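Local atomic coordinates of trichomaglin (Trichosanthes lepiniana, PDB entry 1SGL), a protein that probably cleaves RNA as an S-like ribonuclease of the RNase T2 family. Residues Leu45-Tyr49 with His105-Ala109. Numbering follows the deposited sequence.
Sequences LRPEY and HGTCA. With SO4 (sulfate ion), chain D; SO4 (sulfate ion), chain B.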
ATOM      1  N   LEU A  45      -0.053  -1.471   6.333  1.00 22.48           N
ATOM      2  CA  LEU A  45       1.043  -2.268   6.866  1.00 22.71           C
ATOM      3  C   LEU A  45       0.406  -3.365   7.723  1.00 24.00           C
ATOM      4  O   LEU A  45      -0.532  -3.098   8.475  1.00 24.02           O
ATOM      5  CB  LEU A  45       1.945  -1.404   7.745  1.00 22.91           C
ATOM      6  CG  LEU A  45       3.121  -2.122   8.417  1.00 24.75           C
ATOM      7  CD1 LEU A  45       4.243  -2.321   7.404  1.00 23.83           C
ATOM      8  CD2 LEU A  45       3.620  -1.310   9.594  1.00 25.10           C
ATOM      9  N   ARG A  46       0.901  -4.593   7.624  1.00 24.16           N
ATOM     10  CA  ARG A  46       0.320  -5.671   8.414  1.00 25.08           C
ATOM     11  C   ARG A  46       1.297  -6.803   8.689  1.00 26.09           C
ATOM     12  O   ARG A  46       2.267  -6.987   7.955  1.00 23.66           O
ATOM     13  CB  ARG A  46      -0.909  -6.239   7.704  1.00 25.00           C
ATOM     14  CG  ARG A  46      -0.595  -7.052   6.458  1.00 24.01           C
ATOM     15  CD  ARG A  46      -1.862  -7.585   5.817  1.00 26.43           C
ATOM     16  NE  ARG A  46      -1.606  -8.680   4.876  1.00 28.39           N
ATOM     17  CZ  ARG A  46      -1.254  -8.522   3.603  1.00 28.63           C
ATOM     18  NH1 ARG A  46      -1.107  -7.306   3.086  1.00 28.49           N
ATOM     19  NH2 ARG A  46      -1.068  -9.587   2.837  1.00 29.73           N
ATOM     20  N   PRO A  47       1.061  -7.562   9.773  1.00 28.05           N
ATOM     21  CA  PRO A  47       1.927  -8.692  10.134  1.00 29.54           C
ATOM     22  C   PRO A  47       1.658  -9.801   9.125  1.00 30.99           C
ATOM     23  O   PRO A  47       0.512 -10.005   8.729  1.00 31.14           O
ATOM     24  CB  PRO A  47       1.435  -9.085  11.529  1.00 29.85           C
ATOM     25  CG  PRO A  47       0.789  -7.810  12.058  1.00 29.91           C
ATOM     26  CD  PRO A  47       0.080  -7.287  10.838  1.00 28.79           C
ATOM     27  N   GLU A  48       2.698 -10.506   8.697  1.00 32.72           N
ATOM     28  CA  GLU A  48       2.512 -11.595   7.744  1.00 35.13           C
ATOM     29  C   GLU A  48       2.263 -12.911   8.484  1.00 37.06           C
ATOM     30  O   GLU A  48       3.164 -13.459   9.115  1.00 36.65           O
ATOM     31  CB  GLU A  48       3.742 -11.721   6.841  1.00 35.89           C
ATOM     32  CG  GLU A  48       3.703 -12.916   5.896  1.00 37.29           C
ATOM     33  CD  GLU A  48       4.818 -12.884   4.859  1.00 38.31           C
ATOM     34  OE1 GLU A  48       5.980 -12.624   5.231  1.00 36.60           O
ATOM     35  OE2 GLU A  48       4.531 -13.128   3.670  1.00 40.10           O
ATOM     36  N   TYR A  49       1.025 -13.396   8.427  1.00 39.60           N
ATOM     37  CA  TYR A  49       0.658 -14.650   9.078  1.00 42.36           C
ATOM     38  C   TYR A  49       0.532 -15.723   8.002  1.00 45.73           C
ATOM     39  O   TYR A  49      -0.080 -15.492   6.955  1.00 46.67           O
ATOM     40  CB  TYR A  49      -0.669 -14.500   9.831  1.00 39.76           C
ATOM     41  CG  TYR A  49      -0.617 -13.536  10.999  1.00 38.11           C
ATOM     42  CD1 TYR A  49      -1.229 -12.279  10.929  1.00 37.40           C
ATOM     43  CD2 TYR A  49       0.036 -13.884  12.185  1.00 37.28           C
ATOM     44  CE1 TYR A  49      -1.194 -11.397  12.014  1.00 35.89           C
ATOM     45  CE2 TYR A  49       0.079 -13.015  13.268  1.00 35.82           C
ATOM     46  CZ  TYR A  49      -0.539 -11.774  13.179  1.00 36.57           C
ATOM     47  OH  TYR A  49      -0.502 -10.923  14.262  1.00 36.07           O
ATOM     48  N   HIS A 105      -5.300  -4.496  11.526  1.00 31.67           N
ATOM     49  CA  HIS A 105      -3.935  -5.013  11.478  1.00 30.86           C
ATOM     50  C   HIS A 105      -2.935  -4.419  12.463  1.00 31.21           C
ATOM     51  O   HIS A 105      -2.143  -5.148  13.067  1.00 31.82           O
ATOM     52  CB  HIS A 105      -3.377  -4.851  10.061  1.00 29.59           C
ATOM     53  CG  HIS A 105      -4.243  -5.445   8.996  1.00 26.74           C
ATOM     54  ND1 HIS A 105      -4.586  -6.778   8.976  1.00 27.55           N
ATOM     55  CD2 HIS A 105      -4.828  -4.887   7.910  1.00 26.54           C
ATOM     56  CE1 HIS A 105      -5.347  -7.019   7.922  1.00 26.47           C
ATOM     57  NE2 HIS A 105      -5.509  -5.888   7.259  1.00 26.36           N
ATOM     58  N   GLY A 106      -2.953  -3.099  12.608  1.00 30.96           N
ATOM     59  CA  GLY A 106      -2.018  -2.448  13.506  1.00 30.76           C
ATOM     60  C   GLY A 106      -2.084  -2.948  14.935  1.00 31.74           C
ATOM     61  O   GLY A 106      -1.069  -3.013  15.625  1.00 32.14           O
ATOM     62  N   THR A 107      -3.282  -3.294  15.388  1.00 32.10           N
ATOM     63  CA  THR A 107      -3.463  -3.780  16.753  1.00 33.19           C
ATOM     64  C   THR A 107      -2.775  -5.132  16.936  1.00 34.94           C
ATOM     65  O   THR A 107      -2.287  -5.447  18.020  1.00 35.18           O
ATOM     66  CB  THR A 107      -4.961  -3.913  17.096  1.00 31.09           C
ATOM     67  OG1 THR A 107      -5.597  -4.766  16.140  1.00 30.18           O
ATOM     68  CG2 THR A 107      -5.639  -2.549  17.059  1.00 31.14           C
ATOM     69  N   CYS A 108      -2.726  -5.914  15.862  1.00 36.53           N
ATOM     70  CA  CYS A 108      -2.097  -7.227  15.887  1.00 38.99           C
ATOM     71  C   CYS A 108      -0.575  -7.155  15.732  1.00 40.26           C
ATOM     72  O   CYS A 108       0.100  -8.189  15.693  1.00 39.84           O
ATOM     73  CB  CYS A 108      -2.679  -8.102  14.774  1.00 40.46           C
ATOM     74  SG  CYS A 108      -4.471  -8.426  14.912  1.00 41.90           S
ATOM     75  N   ALA A 109      -0.040  -5.940  15.639  1.00 40.51           N
ATOM     76  CA  ALA A 109       1.399  -5.748  15.479  1.00 42.01           C
ATOM     77  C   ALA A 109       2.090  -5.461  16.807  1.00 43.06           C
ATOM     78  O   ALA A 109       3.317  -5.340  16.868  1.00 43.84           O
ATOM     79  CB  ALA A 109       1.673  -4.612  14.492  1.00 40.66           C
TER
HETATM   80  S   SO4 D 253      -0.356  -9.674  -0.810  1.00 81.83           S
HETATM   81  O1  SO4 D 253      -1.812  -9.828  -1.002  1.00 81.58           O
HETATM   82  O2  SO4 D 253      -0.064  -8.329  -0.268  1.00 80.97           O
HETATM   83  O3  SO4 D 253       0.312  -9.843  -2.116  1.00 81.59           O
HETATM   84  O4  SO4 D 253       0.129 -10.698   0.139  1.00 81.12           O
HETATM   85  S   SO4 B 251      -7.148  -5.463   3.951  1.00 54.25           S
HETATM   86  O1  SO4 B 251      -8.034  -6.604   3.656  1.00 55.18           O
HETATM   87  O2  SO4 B 251      -7.235  -5.149   5.389  1.00 54.76           O
HETATM   88  O3  SO4 B 251      -7.581  -4.298   3.164  1.00 55.68           O
HETATM   89  O4  SO4 B 251      -5.753  -5.796   3.597  1.00 55.34           O
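Arg46 lays its aliphatic stem over one face of the His105 imidazole: CB stands 4.0 Å from the ring centroid in a CH-pi contact, and CD rides above the ring centre. With CG set between the backbone N and the carbonyl carbon (chi1 71°) and the chain extended from there to NE, the two side chains run side by side. Further along, rigid Pro47 fits against the Cys108-Ala109 backbone, its CG 4.1 Å from Ala109 CB. Tyr49 is long enough to bring OH within 3.6 Å of Cys108 CB. Arg46 and His105 each reach a different sulfate, probably from the crystallisation liquor. His105 NE2 donates to O2 of the chain B sulfate at 2.6 Å, the anion lying at the ring edge. Arg46 NH2 donates to O4 of the chain D sulfate at 3.2 Å. His43 and Gln101 also grip the chain B ion. His43 and His105 lie in the two conserved histidine motifs of RNase T2 enzymes and are probably the active-site histidines, so the sulfate they share is consistent with a phosphate site. Replacing His105 by an alanine would probably cost that sulfate one donor and leave the Arg46 stem without the ring beneath it. Cys108 is joined by a disulfide to Cys58.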